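Local coordinates for protein oxidoreductase (PDB 4R82) that uses NADH to reduce FAD and supplies the freely diffusing FADH2 to the halogenase and monooxygenase of enediyne C-1027 biosynthesis, at residues V86-A89 / G90-K93; T157-P160 / A161-G164; M165-G169 / G170-R174. All coordinates share one frame; numbering follows the deposited sequence.

Contact 1 of 3, residues V86-A89 / G90-K93; sequences VLEA and GQEK. With ACT (acetate ion), chain H.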
ATOM      1  N   VAL A  86       9.309  -5.638  -7.383  1.00  8.68           N
ATOM      2  CA  VAL A  86       7.937  -5.359  -7.781  1.00 10.26           C
ATOM      3  C   VAL A  86       7.611  -6.210  -8.995  1.00 11.29           C
ATOM      4  O   VAL A  86       8.236  -6.067 -10.054  1.00 11.07           O
ATOM      5  CB  VAL A  86       7.745  -3.885  -8.137  1.00 11.80           C
ATOM      6  CG1 VAL A  86       6.325  -3.642  -8.660  1.00 12.43           C
ATOM      7  CG2 VAL A  86       8.053  -3.006  -6.926  1.00 13.06           C
ATOM      8  N   LEU A  87       6.637  -7.102  -8.857  1.00 10.48           N
ATOM      9  CA  LEU A  87       6.388  -8.086  -9.901  1.00  9.53           C
ATOM     10  C   LEU A  87       5.666  -7.501 -11.099  1.00 11.21           C
ATOM     11  O   LEU A  87       4.737  -6.708 -10.957  1.00 11.32           O
ATOM     12  CB  LEU A  87       5.608  -9.296  -9.360  1.00  9.38           C
ATOM     13  CG  LEU A  87       6.342 -10.127  -8.298  1.00  9.66           C
ATOM     14  CD1 LEU A  87       5.472 -11.334  -7.897  1.00 12.30           C
ATOM     15  CD2 LEU A  87       7.714 -10.575  -8.798  1.00 13.20           C
ATOM     16  N   GLU A  88       6.112  -7.920 -12.279  1.00 10.81           N
ATOM     17  CA  GLU A  88       5.559  -7.507 -13.550  1.00 11.23           C
ATOM     18  C   GLU A  88       4.290  -8.298 -13.881  1.00 13.69           C
ATOM     19  O   GLU A  88       4.046  -9.358 -13.308  1.00 16.61           O
ATOM     20  CB  GLU A  88       6.655  -7.694 -14.613  1.00 14.78           C
ATOM     21  CG  GLU A  88       6.334  -7.243 -16.010  1.00 18.43           C
ATOM     22  CD  GLU A  88       5.665  -8.338 -16.814  1.00 28.09           C
ATOM     23  OE1 GLU A  88       5.846  -9.522 -16.445  1.00 26.25           O
ATOM     24  OE2 GLU A  88       4.958  -8.019 -17.796  1.00 25.37           O
ATOM     25  N   ALA A  89       3.498  -7.776 -14.816  1.00 14.28           N
ATOM     26  CA  ALA A  89       2.188  -8.320 -15.155  1.00 17.32           C
ATOM     27  C   ALA A  89       2.132  -9.825 -15.401  1.00 20.57           C
ATOM     28  O   ALA A  89       1.123 -10.455 -15.097  1.00 26.06           O
ATOM     29  CB  ALA A  89       1.613  -7.576 -16.354  1.00 18.02           C
ATOM     30  N   GLY A  90       3.190 -10.402 -15.960  1.00 18.11           N
ATOM     31  CA  GLY A  90       3.169 -11.827 -16.276  1.00 21.14           C
ATOM     32  C   GLY A  90       3.838 -12.750 -15.260  1.00 19.00           C
ATOM     33  O   GLY A  90       4.181 -13.893 -15.582  1.00 21.14           O
ATOM     34  N   GLN A  91       4.013 -12.272 -14.034  1.00 14.24           N
ATOM     35  CA  GLN A  91       4.740 -13.040 -13.026  1.00 14.57           C
ATOM     36  C   GLN A  91       3.871 -13.657 -11.935  1.00 13.85           C
ATOM     37  O   GLN A  91       4.304 -13.782 -10.784  1.00 16.94           O
ATOM     38  CB  GLN A  91       5.831 -12.178 -12.402  1.00 16.00           C
ATOM     39  CG  GLN A  91       6.880 -11.742 -13.417  1.00 16.15           C
ATOM     40  CD  GLN A  91       8.062 -11.079 -12.760  1.00 15.75           C
ATOM     41  OE1 GLN A  91       7.935 -10.000 -12.172  1.00 14.15           O
ATOM     42  NE2 GLN A  91       9.222 -11.740 -12.817  1.00 17.81           N
ATOM     43  N   GLU A  92       2.659 -14.053 -12.292  1.00 14.82           N
ATOM     44  CA  GLU A  92       1.782 -14.710 -11.333  1.00 15.48           C
ATOM     45  C   GLU A  92       2.406 -15.984 -10.752  1.00 18.16           C
ATOM     46  O   GLU A  92       2.191 -16.303  -9.573  1.00 18.87           O
ATOM     47  CB  GLU A  92       0.424 -15.014 -11.968  1.00 19.15           C
ATOM     48  CG  GLU A  92      -0.493 -15.807 -11.052  1.00 30.91           C
ATOM     49  CD  GLU A  92      -1.882 -16.017 -11.629  1.00 41.97           C
ATOM     50  OE1 GLU A  92      -2.249 -15.297 -12.583  1.00 42.52           O
ATOM     51  OE2 GLU A  92      -2.604 -16.903 -11.117  1.00 44.37           O
ATOM     52  N   LYS A  93       3.179 -16.704 -11.562  1.00 16.84           N
ATOM     53  CA  LYS A  93       3.788 -17.952 -11.100  1.00 23.84           C
ATOM     54  C   LYS A  93       4.760 -17.668  -9.962  1.00 21.82           C
ATOM     55  O   LYS A  93       4.774 -18.376  -8.949  1.00 19.57           O
ATOM     56  CB  LYS A  93       4.505 -18.667 -12.249  1.00 27.93           C
ATOM     57  CG  LYS A  93       5.174 -19.973 -11.848  1.00 31.53           C
TER
HETATM   58  C   ACT H 206       7.837 -15.863 -13.163  1.00 33.79           C
HETATM   59  O   ACT H 206       6.622 -15.714 -12.886  1.00 25.37           O
HETATM   60  OXT ACT H 206       8.427 -14.875 -13.664  1.00 41.65           O
HETATM   61  CH3 ACT H 206       8.548 -17.157 -12.897  1.00 38.20           C
HETATM   62  O   HOH W   1       0.707 -13.031 -14.488  1.00 22.88           O

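Contact 2 of 3, residues T157-P160 / A161-G164; sequences TRWP and AREG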
ATOM      1  N   THR A 157      16.642  -0.038  -9.135  1.00 11.61           N
ATOM      2  CA  THR A 157      16.784  -0.127 -10.584  1.00 13.72           C
ATOM      3  C   THR A 157      15.393  -0.393 -11.128  1.00 14.56           C
ATOM      4  O   THR A 157      14.609  -1.092 -10.486  1.00 14.83           O
ATOM      5  CB  THR A 157      17.725  -1.271 -10.994  1.00 20.53           C
ATOM      6  OG1 THR A 157      19.064  -0.968 -10.569  1.00 21.09           O
ATOM      7  CG2 THR A 157      17.724  -1.449 -12.504  1.00 22.49           C
ATOM      8  N   ARG A 158      15.073   0.177 -12.286  1.00 10.60           N
ATOM      9  CA  ARG A 158      13.747  -0.053 -12.858  1.00 11.90           C
ATOM     10  C   ARG A 158      13.827  -0.323 -14.358  1.00 12.11           C
ATOM     11  O   ARG A 158      14.794   0.057 -15.014  1.00 14.33           O
ATOM     12  CB  ARG A 158      12.806   1.115 -12.546  1.00 16.89           C
ATOM     13  CG  ARG A 158      13.221   2.436 -13.156  1.00 15.30           C
ATOM     14  CD  ARG A 158      12.349   3.588 -12.633  1.00 17.65           C
ATOM     15  NE  ARG A 158      10.960   3.453 -13.067  1.00 16.26           N
ATOM     16  CZ  ARG A 158      10.459   4.005 -14.169  1.00 19.86           C
ATOM     17  NH1 ARG A 158      11.222   4.745 -14.968  1.00 21.77           N
ATOM     18  NH2 ARG A 158       9.181   3.814 -14.473  1.00 19.82           N
ATOM     19  N   TRP A 159      12.808  -1.002 -14.871  1.00 11.32           N
ATOM     20  CA  TRP A 159      12.695  -1.338 -16.288  1.00 14.69           C
ATOM     21  C   TRP A 159      11.433  -0.670 -16.787  1.00 11.80           C
ATOM     22  O   TRP A 159      10.334  -1.194 -16.626  1.00 12.28           O
ATOM     23  CB  TRP A 159      12.627  -2.865 -16.478  1.00 15.26           C
ATOM     24  CG  TRP A 159      13.961  -3.526 -16.275  1.00 15.57           C
ATOM     25  CD1 TRP A 159      14.846  -3.902 -17.248  1.00 18.45           C
ATOM     26  CD2 TRP A 159      14.583  -3.844 -15.021  1.00 13.88           C
ATOM     27  NE1 TRP A 159      15.971  -4.451 -16.676  1.00 19.27           N
ATOM     28  CE2 TRP A 159      15.838  -4.424 -15.311  1.00 18.92           C
ATOM     29  CE3 TRP A 159      14.197  -3.702 -13.684  1.00 14.25           C
ATOM     30  CZ2 TRP A 159      16.714  -4.861 -14.310  1.00 20.85           C
ATOM     31  CZ3 TRP A 159      15.077  -4.134 -12.681  1.00 14.67           C
ATOM     32  CH2 TRP A 159      16.321  -4.707 -13.006  1.00 17.18           C
ATOM     33  N   PRO A 160      11.582   0.511 -17.388  1.00 13.20           N
ATOM     34  CA  PRO A 160      10.422   1.332 -17.743  1.00 17.83           C
ATOM     35  C   PRO A 160       9.410   0.652 -18.666  1.00 15.23           C
ATOM     36  O   PRO A 160       8.239   1.016 -18.630  1.00 18.99           O
ATOM     37  CB  PRO A 160      11.051   2.532 -18.450  1.00 19.98           C
ATOM     38  CG  PRO A 160      12.418   2.632 -17.850  1.00 21.89           C
ATOM     39  CD  PRO A 160      12.858   1.212 -17.620  1.00 15.01           C
ATOM     40  N   ALA A 161       9.838  -0.314 -19.471  1.00 14.28           N
ATOM     41  CA  ALA A 161       8.919  -0.940 -20.417  1.00 16.77           C
ATOM     42  C   ALA A 161       7.935  -1.869 -19.712  1.00 13.96           C
ATOM     43  O   ALA A 161       6.885  -2.218 -20.274  1.00 15.96           O
ATOM     44  CB  ALA A 161       9.684  -1.682 -21.500  1.00 19.05           C
ATOM     45  N   ARG A 162       8.274  -2.262 -18.488  1.00 12.49           N
ATOM     46  CA  ARG A 162       7.460  -3.222 -17.728  1.00 11.90           C
ATOM     47  C   ARG A 162       6.384  -2.548 -16.888  1.00 14.73           C
ATOM     48  O   ARG A 162       6.551  -1.411 -16.439  1.00 16.01           O
ATOM     49  CB  ARG A 162       8.349  -4.082 -16.824  1.00 11.81           C
ATOM     50  CG  ARG A 162       9.338  -4.962 -17.598  1.00 12.07           C
ATOM     51  CD  ARG A 162      10.309  -5.684 -16.665  1.00 14.63           C
ATOM     52  NE  ARG A 162      11.255  -6.481 -17.447  1.00 12.29           N
ATOM     53  CZ  ARG A 162      12.395  -6.988 -16.987  1.00 12.33           C
ATOM     54  NH1 ARG A 162      13.165  -7.712 -17.794  1.00 13.71           N
ATOM     55  NH2 ARG A 162      12.769  -6.783 -15.735  1.00 12.66           N
ATOM     56  N   GLU A 163       5.297  -3.279 -16.648  1.00 12.22           N
ATOM     57  CA  GLU A 163       4.180  -2.769 -15.867  1.00 15.13           C
ATOM     58  C   GLU A 163       3.807  -3.810 -14.816  1.00 15.27           C
ATOM     59  O   GLU A 163       3.862  -5.008 -15.092  1.00 14.46           O
ATOM     60  CB  GLU A 163       3.012  -2.542 -16.828  1.00 19.97           C
ATOM     61  CG  GLU A 163       1.784  -1.903 -16.248  1.00 26.56           C
ATOM     62  CD  GLU A 163       0.957  -1.251 -17.333  1.00 29.07           C
ATOM     63  OE1 GLU A 163       1.176  -0.050 -17.596  1.00 29.95           O
ATOM     64  OE2 GLU A 163       0.118  -1.946 -17.940  1.00 26.40           O
ATOM     65  N   GLY A 164       3.423  -3.369 -13.617  1.00 12.05           N
ATOM     66  CA  GLY A 164       3.162  -4.292 -12.520  1.00 11.22           C
ATOM     67  C   GLY A 164       1.905  -5.154 -12.618  1.00 12.80           C
ATOM     68  O   GLY A 164       0.922  -4.784 -13.267  1.00 13.05           O
TER

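Contact 3 of 3, residues M165-G169 / G170-R174; sequences MLFSG and GRFRR. With FAD (flavin-adenine dinucleotide), chain K; NAD (nicotinamide-adenine-dinucleotide), chain C; ACT (acetate ion), chain G.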
HETATM    1  N   MSE A 165       1.945  -6.324 -11.984  1.00 12.92           N
HETATM    2  CA  MSE A 165       0.731  -7.117 -11.841  1.00 13.27           C
HETATM    3  C   MSE A 165      -0.104  -6.499 -10.733  1.00 10.45           C
HETATM    4  O   MSE A 165       0.388  -5.655  -9.979  1.00 12.88           O
HETATM    5  CB  MSE A 165       1.061  -8.588 -11.554  1.00 18.70           C
HETATM    6  CG  MSE A 165       1.880  -8.839 -10.312  1.00 15.60           C
HETATM    7 SE   MSE A 165       2.178 -10.769 -10.011  0.54 16.59          SE
HETATM    8  CE  MSE A 165       0.343 -11.351 -10.007  1.00 24.93           C
ATOM      9  N   LEU A 166      -1.369  -6.909 -10.646  1.00 12.45           N
ATOM     10  CA  LEU A 166      -2.311  -6.365  -9.675  1.00 11.88           C
ATOM     11  C   LEU A 166      -2.907  -7.480  -8.825  1.00 11.89           C
ATOM     12  O   LEU A 166      -2.997  -8.632  -9.265  1.00 12.13           O
ATOM     13  CB  LEU A 166      -3.444  -5.632 -10.393  1.00 11.05           C
ATOM     14  CG  LEU A 166      -2.973  -4.473 -11.266  1.00 11.41           C
ATOM     15  CD1 LEU A 166      -4.094  -3.948 -12.127  1.00 11.95           C
ATOM     16  CD2 LEU A 166      -2.447  -3.382 -10.357  1.00 17.16           C
ATOM     17  N   PHE A 167      -3.309  -7.115  -7.609  1.00 11.27           N
ATOM     18  CA  PHE A 167      -3.975  -8.013  -6.667  1.00 11.44           C
ATOM     19  C   PHE A 167      -5.145  -7.214  -6.094  1.00 12.54           C
ATOM     20  O   PHE A 167      -4.955  -6.145  -5.490  1.00 13.22           O
ATOM     21  CB  PHE A 167      -2.981  -8.384  -5.558  1.00 11.70           C
ATOM     22  CG  PHE A 167      -3.519  -9.339  -4.518  1.00 18.09           C
ATOM     23  CD1 PHE A 167      -4.112 -10.540  -4.880  1.00 19.30           C
ATOM     24  CD2 PHE A 167      -3.361  -9.052  -3.163  1.00 18.67           C
ATOM     25  CE1 PHE A 167      -4.577 -11.420  -3.912  1.00 21.93           C
ATOM     26  CE2 PHE A 167      -3.831  -9.930  -2.195  1.00 18.15           C
ATOM     27  CZ  PHE A 167      -4.433 -11.106  -2.574  1.00 18.95           C
ATOM     28  N   SER A 168      -6.355  -7.718  -6.290  1.00 12.66           N
ATOM     29  CA  SER A 168      -7.535  -6.998  -5.831  1.00 12.96           C
ATOM     30  C   SER A 168      -8.666  -7.989  -5.656  1.00 14.80           C
ATOM     31  O   SER A 168      -8.830  -8.905  -6.462  1.00 13.96           O
ATOM     32  CB  SER A 168      -7.916  -5.908  -6.843  1.00 18.71           C
ATOM     33  OG  SER A 168      -9.064  -5.182  -6.423  1.00 20.19           O
ATOM     34  N   GLY A 169      -9.432  -7.838  -4.580  1.00 15.16           N
ATOM     35  CA  GLY A 169     -10.550  -8.734  -4.340  1.00 14.81           C
ATOM     36  C   GLY A 169     -10.093 -10.168  -4.153  1.00 16.55           C
ATOM     37  O   GLY A 169     -10.855 -11.113  -4.411  1.00 21.59           O
ATOM     38  N   GLY A 170      -8.850 -10.328  -3.703  1.00 19.57           N
ATOM     39  CA  GLY A 170      -8.288 -11.647  -3.466  1.00 20.85           C
ATOM     40  C   GLY A 170      -7.858 -12.372  -4.730  1.00 20.35           C
ATOM     41  O   GLY A 170      -7.563 -13.570  -4.692  1.00 23.74           O
ATOM     42  N   ARG A 171      -7.812 -11.649  -5.849  1.00 16.47           N
ATOM     43  CA  ARG A 171      -7.482 -12.250  -7.144  1.00 16.24           C
ATOM     44  C   ARG A 171      -6.373 -11.487  -7.825  1.00 15.39           C
ATOM     45  O   ARG A 171      -6.208 -10.289  -7.607  1.00 16.07           O
ATOM     46  CB  ARG A 171      -8.686 -12.212  -8.089  1.00 21.18           C
ATOM     47  CG  ARG A 171      -9.908 -12.953  -7.630  1.00 27.89           C
ATOM     48  CD  ARG A 171     -11.001 -12.789  -8.661  1.00 35.14           C
ATOM     49  NE  ARG A 171     -12.244 -13.443  -8.274  1.00 47.70           N
ATOM     50  CZ  ARG A 171     -12.468 -14.746  -8.395  1.00 55.87           C
ATOM     51  NH1 ARG A 171     -13.633 -15.259  -8.025  1.00 58.25           N
ATOM     52  NH2 ARG A 171     -11.521 -15.541  -8.881  1.00 56.60           N
ATOM     53  N   PHE A 172      -5.623 -12.171  -8.682  1.00 14.10           N
ATOM     54  CA  PHE A 172      -4.651 -11.466  -9.506  1.00 14.02           C
ATOM     55  C   PHE A 172      -5.392 -10.860 -10.697  1.00 14.83           C
ATOM     56  O   PHE A 172      -6.307 -11.472 -11.252  1.00 16.17           O
ATOM     57  CB  PHE A 172      -3.533 -12.404  -9.955  1.00 16.31           C
ATOM     58  CG  PHE A 172      -2.650 -12.881  -8.824  1.00 19.73           C
ATOM     59  CD1 PHE A 172      -2.169 -11.992  -7.876  1.00 21.58           C
ATOM     60  CD2 PHE A 172      -2.331 -14.224  -8.702  1.00 24.49           C
ATOM     61  CE1 PHE A 172      -1.359 -12.435  -6.836  1.00 23.53           C
ATOM     62  CE2 PHE A 172      -1.519 -14.671  -7.671  1.00 23.06           C
ATOM     63  CZ  PHE A 172      -1.043 -13.775  -6.735  1.00 19.97           C
ATOM     64  N   ARG A 173      -5.023  -9.636 -11.059  1.00 14.79           N
ATOM     65  CA  ARG A 173      -5.739  -8.906 -12.105  1.00 14.75           C
ATOM     66  C   ARG A 173      -4.712  -8.233 -13.012  1.00 14.47           C
ATOM     67  O   ARG A 173      -3.528  -8.225 -12.700  1.00 16.33           O
ATOM     68  CB  ARG A 173      -6.661  -7.850 -11.472  1.00 15.84           C
ATOM     69  CG  ARG A 173      -7.799  -8.409 -10.628  1.00 14.28           C
ATOM     70  CD  ARG A 173      -8.838  -9.120 -11.479  1.00 15.59           C
ATOM     71  NE  ARG A 173      -9.451  -8.225 -12.463  1.00 18.20           N
ATOM     72  CZ  ARG A 173     -10.511  -7.460 -12.218  1.00 22.20           C
ATOM     73  NH1 ARG A 173     -11.083  -7.485 -11.021  1.00 23.26           N
ATOM     74  NH2 ARG A 173     -11.004  -6.672 -13.165  1.00 19.64           N
ATOM     75  N   ARG A 174      -5.182  -7.670 -14.123  1.00 15.09           N
ATOM     76  CA  ARG A 174      -4.338  -6.968 -15.093  1.00 17.24           C
ATOM     77  C   ARG A 174      -4.868  -5.559 -15.355  1.00 14.12           C
ATOM     78  O   ARG A 174      -6.068  -5.305 -15.210  1.00 17.55           O
ATOM     79  CB  ARG A 174      -4.356  -7.715 -16.429  1.00 21.88           C
ATOM     80  CG  ARG A 174      -3.179  -8.622 -16.683  1.00 33.06           C
ATOM     81  CD  ARG A 174      -3.239  -9.200 -18.100  1.00 40.88           C
ATOM     82  NE  ARG A 174      -1.903  -9.501 -18.600  1.00 45.18           N
ATOM     83  CZ  ARG A 174      -1.213 -10.587 -18.264  1.00 44.96           C
ATOM     84  NH1 ARG A 174      -1.738 -11.480 -17.435  1.00 48.10           N
ATOM     85  NH2 ARG A 174       0.001 -10.781 -18.756  1.00 48.49           N
TER
HETATM   86  N1  FAD K 209       2.354 -11.938   4.101  1.00 10.22           N
HETATM   87  C2  FAD K 209       2.763 -10.917   4.838  1.00 10.44           C
HETATM   88  O2  FAD K 209       3.268 -11.161   6.108  1.00 12.15           O
HETATM   89  N3  FAD K 209       2.734  -9.652   4.426  1.00  9.36           N
HETATM   90  C4  FAD K 209       2.255  -9.368   3.205  1.00 11.38           C
HETATM   91  O4  FAD K 209       2.222  -8.060   2.760  1.00 10.86           O
HETATM   92  C4X FAD K 209       1.774 -10.419   2.374  1.00  9.03           C
HETATM   93  N5  FAD K 209       1.263 -10.127   1.137  1.00 10.30           N
HETATM   94  C5X FAD K 209       0.841 -11.157   0.350  1.00 10.43           C
HETATM   95  C6  FAD K 209       0.332 -10.855  -0.940  1.00 10.21           C
HETATM   96  C7  FAD K 209      -0.127 -11.897  -1.747  1.00 10.38           C
HETATM   97  C7M FAD K 209      -0.688 -11.601  -3.157  1.00 11.89           C
HETATM   98  C8  FAD K 209      -0.065 -13.226  -1.294  1.00 12.04           C
HETATM   99  C8M FAD K 209      -0.560 -14.339  -2.197  1.00 14.49           C
HETATM  100  C9  FAD K 209       0.441 -13.526  -0.020  1.00 10.46           C
HETATM  101  C9A FAD K 209       0.904 -12.480   0.815  1.00 13.59           C
HETATM  102  N10 FAD K 209       1.410 -12.769   2.069  1.00 12.60           N
HETATM  103  C10 FAD K 209       1.840 -11.731   2.842  1.00  9.47           C
HETATM  104  C1' FAD K 209       1.480 -14.134   2.597  1.00 12.60           C
HETATM  105  C2' FAD K 209       2.837 -14.786   2.420  1.00 11.72           C
HETATM  106  O2' FAD K 209       3.279 -14.552   1.091  1.00 12.63           O
HETATM  107  C3' FAD K 209       2.681 -16.293   2.580  1.00 14.22           C
HETATM  108  O3' FAD K 209       1.620 -16.732   1.755  1.00 17.99           O
HETATM  109  C4' FAD K 209       2.297 -16.645   3.984  1.00 19.70           C
HETATM  110  O4' FAD K 209       3.059 -15.861   4.860  1.00 29.21           O
HETATM  111  C5' FAD K 209       2.455 -18.161   4.261  1.00 21.74           C
HETATM  112  O5' FAD K 209       3.822 -18.591   4.384  1.00 32.47           O
HETATM  113  P   FAD K 209       4.912 -17.802   5.324  1.00 49.19           P
HETATM  114  O1P FAD K 209       5.951 -18.765   5.883  1.00 58.91           O
HETATM  115  O2P FAD K 209       4.173 -17.146   6.468  1.00 44.29           O
HETATM  116  O3P FAD K 209       5.609 -16.764   4.479  1.00 50.05           O
HETATM  117  PA  NAD C 201      -7.347 -12.991   0.554  1.00 24.48           P
HETATM  118  O1A NAD C 201      -6.078 -13.736   0.962  1.00 33.60           O
HETATM  119  O2A NAD C 201      -7.821 -13.516  -0.787  1.00 31.15           O
HETATM  120  O5B NAD C 201      -6.974 -11.479   0.358  1.00 18.02           O
HETATM  121  C5B NAD C 201      -7.807 -10.421   0.667  1.00 15.09           C
HETATM  122  C4B NAD C 201      -7.192  -9.329   1.432  1.00 13.68           C
HETATM  123  O4B NAD C 201      -6.944  -9.789   2.732  1.00 14.96           O
HETATM  124  C3B NAD C 201      -5.898  -8.932   0.856  1.00 18.43           C
HETATM  125  O3B NAD C 201      -5.756  -7.550   1.001  1.00 24.45           O
HETATM  126  C2B NAD C 201      -4.911  -9.596   1.700  1.00 14.60           C
HETATM  127  O2B NAD C 201      -3.682  -8.962   1.669  1.00 17.34           O
HETATM  128  C1B NAD C 201      -5.534  -9.522   3.013  1.00 16.36           C
HETATM  129  N9A NAD C 201      -5.051 -10.522   3.976  1.00 13.13           N
HETATM  130  C8A NAD C 201      -5.136 -11.861   3.870  1.00 14.67           C
HETATM  131  N7A NAD C 201      -4.592 -12.451   4.948  1.00 13.42           N
HETATM  132  C5A NAD C 201      -4.145 -11.468   5.761  1.00 13.13           C
HETATM  133  C6A NAD C 201      -3.500 -11.449   6.998  1.00 14.09           C
HETATM  134  N6A NAD C 201      -3.188 -12.630   7.647  1.00 15.10           N
HETATM  135  N1A NAD C 201      -3.194 -10.269   7.555  1.00 14.18           N
HETATM  136  C2A NAD C 201      -3.475  -9.107   6.947  1.00 14.83           C
HETATM  137  N3A NAD C 201      -4.102  -9.087   5.762  1.00 14.93           N
HETATM  138  C4A NAD C 201      -4.440 -10.241   5.150  1.00 12.36           C
HETATM  139  O3  NAD C 201      -8.478 -13.223   1.624  1.00 23.17           O
HETATM  140  C   ACT G 205     -12.035  -6.009  -7.251  1.00 39.98           C
HETATM  141  O   ACT G 205     -13.286  -6.106  -7.202  1.00 37.12           O
HETATM  142  OXT ACT G 205     -11.419  -6.230  -6.187  1.00 39.65           O
HETATM  143  CH3 ACT G 205     -11.311  -5.640  -8.509  1.00 38.84           C
HETATM  144  O   HOH W   2     -10.673  -8.821  -8.463  1.00 19.19           O

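Contact 1 of 3, residues V86-A89 / G90-K93
A type I beta turn from E88 to Q91, leading from strand 81-86 into helix 92-97, is closed here by side chains as well as backbone. The bond that closes it, Q91 N to E88 O, measures 3.0 Å. A reciprocal bond runs the other way: the amide oxygen OE1 of Q91 accepts from E88 N at 2.8 Å, and an N-H...O angle of 165° makes it nearly straight. E88 and Q91 therefore grip each other twice. Q91 occupies the N-cap position of helix 92-97, yet its side chain reaches back to the incoming chain; CG lies beside its own backbone N (chi1 -63°) and the extended chain beyond carries OE1 to E88. L87 crosses this side chain obliquely, its CD2 3.4 Å from Q91 OE1. The carboxylate of E88 curls back on the turn's own backbone: a bend at chi2 (-88°) lets OE1 accept from G90 N at 2.8 Å, and the N-H arrives from above the carboxylate plane. One water spans the passage into the helix, donating to A89 O and accepting from E92 N at 3.1 Å. At the other end of the Q91 amide, NE2 makes weak hydrogen bonds to A127 O and to an acetate ion, probably from the crystallisation liquor; the same acetate is also bonded to A94 N, near the start of the helix.

Contact 2 of 3, residues T157-P160 / A161-G164
Backbone closure across W159 and R162 comes from one bond, R162 N to W159 O, 3.0 Å long with an N-H...O angle of 158°. It closes a type I beta turn, with P160 and A161 at the two central positions, by which the chain leaves the end of strand 146-158. The side chains of the first and last residues of the turn lie alongside each other and point the same way. An extended chain from CG to NE takes the R162 guanidinium over the indole of W159, where it lies flat, the planes only 19° apart. CZ sits 4.1 Å from the centroid of the five-membered ring and 20° off its normal, which meets the geometry of a cation-pi stack. The aliphatic part joins in, CD of R162 packing 3.7 Å from CB of W159. On the opposite indole face rests T157 CG2, so the ring is held between a methyl and a guanidinium, while H132 meets the ring edge-to-face. R158, on the same strand, forms salt bridges to D29 and E13 of the second subunit, and the strand itself pairs with one of that chain, placing this turn at the dimer interface. R162 NH2 also hydrogen-bonds A129 O, and the same nitrogen lies 3.5 Å from W159 CG.

Contact 3 of 3, residues M165-G169 / G170-R174
Two phenylalanine torsions set up this contact: F167 swings CG to the side opposite its amide nitrogen (chi1 -179°), F172 turns CG beside its own N (chi1 -67°), and both rings leave the same face of the two-stranded hairpin. They form an oblique pair, centroids 5.7 Å apart and planes at 49°. M165, a selenomethionine, bends at chi3 to bring CE over one face of F172, 3.7 Å from the ring centroid, a CH-pi contact within a Met-aromatic arrangement. The flavin methyl C7M of FAD lies over the centre of the F167 ring, with CE2 at 3.7 Å, and also approaches F172. NAD O2B lies at the F167 ring edge, in its plane, and G170 CA is 3.3 Å from NAD O2A, so the hairpin contributes to both ligand pockets. Its strands are antiparallel: S168 N to R171 O (2.9 Å) and R171 N to S168 O (3.0 Å) close a type I' turn with G169 and G170, both of positive phi, at its centre. R173 N to L166 O, 2.9 Å, continues the ladder, with a longer return bond. On the other face, R173 NH1 shares a water with S168 O and forms a salt bridge to E163 of the second subunit; S168 OG donates to an acetate at 2.6 Å. Helix 92-97 packs against the aromatic side, where E92, A95 and R96 touch F172 and A95 also touches M165, while the face bearing L166, S168 and R173 turns to P31, F175 and D178 of the second subunit.

In the fold
Following the chain, contact 1 closes the turn between strand 81-86 and helix 92-97; contact 2 closes the turn that ends strand 146-158; contact 3 then follows directly, pairing strands 166-168 and 171-173 as a hairpin. The three lie in series, neither nested nor crossed. Contact 1 meets the later two: A89 N reaches E163 O at 2.8 Å and L87 O reaches M165 N at 3.0 Å, both probable hydrogen bonds, while E92, in its second segment, packs on F172. Contact 1 thus ties the end of strand 81-86 of the main antiparallel sheet and the helix start to the 161-165 connection and the hairpin. Contacts 2 and 3 adjoin only in sequence, and both touch the second subunit.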